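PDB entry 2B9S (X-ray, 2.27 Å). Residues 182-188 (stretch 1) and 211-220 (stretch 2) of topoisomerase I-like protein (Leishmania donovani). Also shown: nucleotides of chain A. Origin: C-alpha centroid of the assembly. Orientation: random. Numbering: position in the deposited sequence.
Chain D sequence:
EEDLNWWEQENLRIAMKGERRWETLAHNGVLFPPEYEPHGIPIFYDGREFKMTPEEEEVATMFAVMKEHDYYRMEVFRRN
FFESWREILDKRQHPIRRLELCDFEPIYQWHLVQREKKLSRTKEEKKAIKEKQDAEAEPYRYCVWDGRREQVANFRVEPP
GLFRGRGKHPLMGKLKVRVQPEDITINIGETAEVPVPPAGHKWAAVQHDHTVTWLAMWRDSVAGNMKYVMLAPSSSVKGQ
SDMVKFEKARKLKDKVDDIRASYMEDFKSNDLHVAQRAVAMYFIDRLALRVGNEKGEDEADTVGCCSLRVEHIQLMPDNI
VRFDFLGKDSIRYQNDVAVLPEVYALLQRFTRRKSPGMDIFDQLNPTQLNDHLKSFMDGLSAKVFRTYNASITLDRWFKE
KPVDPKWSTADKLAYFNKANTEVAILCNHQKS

Stretch 1, residues 182-188: EDITINI
Stretch 2 (211-220) TVTWLAMWRD

A short antiparallel pairing can carry a DNA-binding loop at one end and a water-bridged end at the other, and residues 211-220 of this topoisomerase I-like protein, laid against residues 182-188, illustrate the principle. The strands 185-187 and 216-219 run at 157° with axes 4.9 Å apart, and the register pairs Ile 184 with Trp 218, Thr 185 with Met 217, Ile 186 with Ala 216 and Asn 187 with Leu 215. Stretch 1 stays extended from Ile 184 to Asn 187 (phi -95 to -112°, psi 120 to 129°).

Stretch 2 begins as loop. Thr 211 (-96/0°, chi1 p) points away, out of contact. Val 212 (chi1 m, phi/psi -122/166°) brings CG2 to 3.5 Å from ND2 of Asn 187. Thr 213 (chi1 p, -116/5°) points away from stretch 1 and binds the DNA: its N and OG1 donate to OP2 of DC8, at 2.9 and 2.7 Å. Trp 214 (-99/151°, chi1 p, chi2 -97°) joins the two partners. Trp 214 O accepts from ND2 of Asn 187 at 3.1 Å, while the Asn 187 side chain, chi1 t and chi2 58°, lies over one face of the indole, with CB 3.5 Å from Trp 214 CZ3. The edge of the Trp 214 ring meets O of Thr 185, 3.7 Å from Trp 214 CZ3, and O5' of DA7, 3.5 Å from Trp 214 NE1.

Leu 215 (-101/-24°; chi1 m, chi2 t) turns its side chain away, yet its O accepts from Asn 187 N at 2.9 Å and 163°. Ala 216 (-157/157°) forms the non-hydrogen-bonded pair with Ile 186 (m, m), CA to CA 4.5 Å, both side chains on one face of the sheet. Ala 216 CA sends a CA-H...O contact to O of Thr 185 at 3.1 Å, and Ala 216 CB meets Ile 184 CG2 at 3.9 Å and Ile 186 CD1 at 4.3 Å.

At Met 217 (-149/141°) the pairing closes a hydrogen-bonded ring: Thr 185 N donates to Met 217 O at 2.8 Å and 165°, and Met 217 N to Thr 185 O at 3.0 Å and 140°. The side chains of Thr 185 and Met 217 share the other face, with Met 217 (t, m, m) placing CE 3.9 Å from Thr 185 OG1 (chi1 m).

Trp 218 (-141/165°, chi1 p, chi2 91°) starts toward stretch 1 before its ring leads away; its CB packs 4.0 Å from CG1 of Ile 184 (m, t). Direct pairing then gives way to solvent: one water accepts from Arg 219 N at 2.9 Å and donates to Asp 183 O at 2.7 Å. The Arg 219 side chain (-103/121°; t, t, m, chi4 -88°) starts sideways and its end leads away; Asp 220 (-75/139°, chi1 t) lies beyond reach.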

# COMPACT_ATOMS: atom_id res chain seq x y z
N GLU D 182 22.99 -12.50 0.02
CA GLU D 182 23.68 -11.79 1.09
C GLU D 182 22.92 -10.58 1.62
O GLU D 182 23.28 -10.02 2.66
CB GLU D 182 25.08 -11.34 0.61
CG GLU D 182 26.14 -12.47 0.53
CD GLU D 182 25.95 -13.48 -0.64
OE1 GLU D 182 25.27 -13.18 -1.64
OE2 GLU D 182 26.50 -14.58 -0.56
N ASP D 183 21.88 -10.17 0.90
CA ASP D 183 21.04 -9.04 1.29
C ASP D 183 19.86 -9.48 2.17
O ASP D 183 19.27 -8.67 2.89
CB ASP D 183 20.51 -8.32 0.03
CG ASP D 183 21.63 -7.75 -0.84
OD1 ASP D 183 22.58 -7.18 -0.27
OD2 ASP D 183 21.57 -7.86 -2.08
N ILE D 184 19.53 -10.78 2.09
CA ILE D 184 18.29 -11.34 2.66
C ILE D 184 18.50 -12.03 4.01
O ILE D 184 19.37 -12.89 4.18
CB ILE D 184 17.62 -12.31 1.65
CG1 ILE D 184 17.22 -11.53 0.39
CG2 ILE D 184 16.37 -12.99 2.26
CD1 ILE D 184 17.00 -12.39 -0.83
N THR D 185 17.70 -11.58 4.98
CA THR D 185 17.64 -12.18 6.32
C THR D 185 16.46 -13.15 6.31
O THR D 185 15.34 -12.79 5.93
CB THR D 185 17.48 -11.10 7.43
OG1 THR D 185 18.61 -10.21 7.38
CG2 THR D 185 17.42 -11.71 8.83
N ILE D 186 16.73 -14.38 6.72
CA ILE D 186 15.71 -15.42 6.83
C ILE D 186 15.20 -15.48 8.27
O ILE D 186 15.98 -15.50 9.23
CB ILE D 186 16.28 -16.79 6.36
CG1 ILE D 186 16.57 -16.77 4.85
CG2 ILE D 186 15.35 -17.94 6.75
CD1 ILE D 186 15.36 -16.97 3.91
N ASN D 187 13.88 -15.44 8.42
CA ASN D 187 13.24 -15.65 9.72
C ASN D 187 12.49 -16.97 9.68
O ASN D 187 11.57 -17.14 8.87
CB ASN D 187 12.29 -14.52 10.10
CG ASN D 187 11.86 -14.59 11.55
OD1 ASN D 187 12.69 -14.57 12.44
ND2 ASN D 187 10.56 -14.65 11.80
N ILE D 188 12.88 -17.89 10.56
CA ILE D 188 12.39 -19.27 10.58
C ILE D 188 12.45 -19.88 12.00
O ILE D 188 13.08 -19.30 12.89
CB ILE D 188 13.19 -20.11 9.54
CG1 ILE D 188 12.38 -21.31 9.05
CG2 ILE D 188 14.62 -20.38 10.03
CD1 ILE D 188 12.93 -21.96 7.83
N THR D 211 8.33 -13.20 17.56
CA THR D 211 7.54 -11.98 17.79
C THR D 211 7.22 -11.23 16.50
O THR D 211 6.56 -10.18 16.53
CB THR D 211 8.24 -11.01 18.78
OG1 THR D 211 9.49 -10.57 18.22
CG2 THR D 211 8.48 -11.67 20.14
N VAL D 212 7.70 -11.77 15.37
CA VAL D 212 7.39 -11.20 14.03
C VAL D 212 6.72 -12.23 13.10
O VAL D 212 6.75 -13.43 13.39
CB VAL D 212 8.64 -10.47 13.36
CG1 VAL D 212 9.15 -9.34 14.28
CG2 VAL D 212 9.77 -11.43 12.99
N THR D 213 6.14 -11.76 12.00
CA THR D 213 5.28 -12.57 11.10
C THR D 213 5.87 -12.74 9.71
O THR D 213 5.22 -13.28 8.80
CB THR D 213 3.87 -11.94 10.88
OG1 THR D 213 4.01 -10.69 10.18
CG2 THR D 213 3.13 -11.72 12.17
N TRP D 214 7.10 -12.25 9.52
CA TRP D 214 7.74 -12.29 8.21
C TRP D 214 8.71 -13.44 8.08
O TRP D 214 9.29 -13.88 9.09
CB TRP D 214 8.42 -10.95 7.89
CG TRP D 214 9.41 -10.40 8.88
CD1 TRP D 214 9.16 -9.46 9.86
CD2 TRP D 214 10.84 -10.65 8.94
NE1 TRP D 214 10.33 -9.16 10.53
CE2 TRP D 214 11.37 -9.86 9.98
CE3 TRP D 214 11.71 -11.47 8.22
CZ2 TRP D 214 12.72 -9.88 10.32
CZ3 TRP D 214 13.05 -11.49 8.55
CH2 TRP D 214 13.54 -10.70 9.59
N LEU D 215 8.89 -13.93 6.85
CA LEU D 215 9.73 -15.10 6.59
C LEU D 215 11.10 -14.69 6.04
O LEU D 215 12.09 -15.44 6.15
CB LEU D 215 9.06 -16.08 5.60
CG LEU D 215 7.57 -16.37 5.74
CD1 LEU D 215 7.07 -17.45 4.73
CD2 LEU D 215 7.19 -16.74 7.16
N ALA D 216 11.15 -13.52 5.43
CA ALA D 216 12.39 -12.99 4.89
C ALA D 216 12.31 -11.46 4.77
O ALA D 216 11.21 -10.89 4.71
CB ALA D 216 12.72 -13.65 3.53
N MET D 217 13.48 -10.81 4.75
CA MET D 217 13.59 -9.35 4.74
C MET D 217 14.85 -8.96 3.98
O MET D 217 15.87 -9.64 4.07
CB MET D 217 13.65 -8.80 6.18
CG MET D 217 13.77 -7.27 6.34
SD MET D 217 15.45 -6.55 6.20
CE MET D 217 16.23 -7.12 7.70
N TRP D 218 14.76 -7.89 3.20
CA TRP D 218 15.96 -7.26 2.65
C TRP D 218 15.78 -5.75 2.68
O TRP D 218 14.69 -5.22 2.88
CB TRP D 218 16.31 -7.77 1.25
CG TRP D 218 15.40 -7.30 0.19
CD1 TRP D 218 15.54 -6.17 -0.57
CD2 TRP D 218 14.19 -7.93 -0.24
NE1 TRP D 218 14.49 -6.05 -1.44
CE2 TRP D 218 13.64 -7.11 -1.26
CE3 TRP D 218 13.50 -9.10 0.15
CZ2 TRP D 218 12.44 -7.44 -1.92
CZ3 TRP D 218 12.30 -9.42 -0.51
CH2 TRP D 218 11.78 -8.57 -1.54
N ARG D 219 16.89 -5.05 2.51
CA ARG D 219 16.85 -3.60 2.51
C ARG D 219 16.95 -3.13 1.05
O ARG D 219 17.90 -3.47 0.33
CB ARG D 219 17.96 -3.08 3.40
CG ARG D 219 17.92 -1.60 3.68
CD ARG D 219 18.91 -1.24 4.77
NE ARG D 219 18.52 -1.80 6.07
CZ ARG D 219 17.70 -1.19 6.93
NH1 ARG D 219 17.18 -0.00 6.61
NH2 ARG D 219 17.41 -1.77 8.09
N ASP D 220 15.94 -2.39 0.61
CA ASP D 220 15.83 -1.93 -0.78
C ASP D 220 16.81 -0.79 -1.10
O ASP D 220 17.00 0.10 -0.28
CB ASP D 220 14.36 -1.56 -1.06
CG ASP D 220 14.20 -0.52 -2.15
OD1 ASP D 220 14.00 -0.94 -3.30
OD2 ASP D 220 14.24 0.70 -1.84
P DC A 8 5.14 -7.84 12.16
OP1 DC A 8 5.10 -7.89 13.61
OP2 DC A 8 5.75 -8.98 11.42
O5' DC A 8 3.75 -7.68 11.38
C5' DC A 8 2.66 -6.92 11.75
C4' DC A 8 2.34 -5.77 10.78
O4' DC A 8 3.48 -5.05 10.27
C3' DC A 8 1.52 -5.99 9.52
O3' DC A 8 0.18 -6.37 9.88
C2' DC A 8 1.55 -4.55 9.00
C1' DC A 8 2.87 -3.99 9.56
N1 DC A 8 3.76 -3.47 8.47
C2 DC A 8 3.50 -2.18 7.98
O2 DC A 8 2.58 -1.51 8.47
N3 DC A 8 4.28 -1.68 6.98
C4 DC A 8 5.28 -2.42 6.47
N4 DC A 8 6.00 -1.86 5.50
C5 DC A 8 5.56 -3.76 6.94
C6 DC A 8 4.77 -4.24 7.93
P DA A 7 11.56 -6.05 12.10
OP1 DA A 7 11.84 -7.13 13.08
OP2 DA A 7 12.13 -6.08 10.73
O5' DA A 7 9.99 -5.94 11.96
C5' DA A 7 9.20 -5.67 13.09
C4' DA A 7 7.76 -5.46 12.66
O4' DA A 7 7.61 -4.08 12.24
C3' DA A 7 7.23 -6.31 11.50
O3' DA A 7 5.84 -6.48 11.73
C2' DA A 7 7.31 -5.37 10.32
C1' DA A 7 6.89 -4.08 11.04
N9 DA A 7 7.20 -2.87 10.27
C8 DA A 7 8.31 -2.68 9.51
N7 DA A 7 8.33 -1.52 8.93
C5 DA A 7 7.16 -0.92 9.29
C6 DA A 7 6.62 0.33 8.97
N6 DA A 7 7.25 1.20 8.16
N1 DA A 7 5.43 0.64 9.50
C2 DA A 7 4.84 -0.24 10.32
N3 DA A 7 5.25 -1.46 10.68
C4 DA A 7 6.43 -1.74 10.12
O HOH W 1 19.58 -5.94 2.82
O HOH W 2 20.54 -4.74 0.77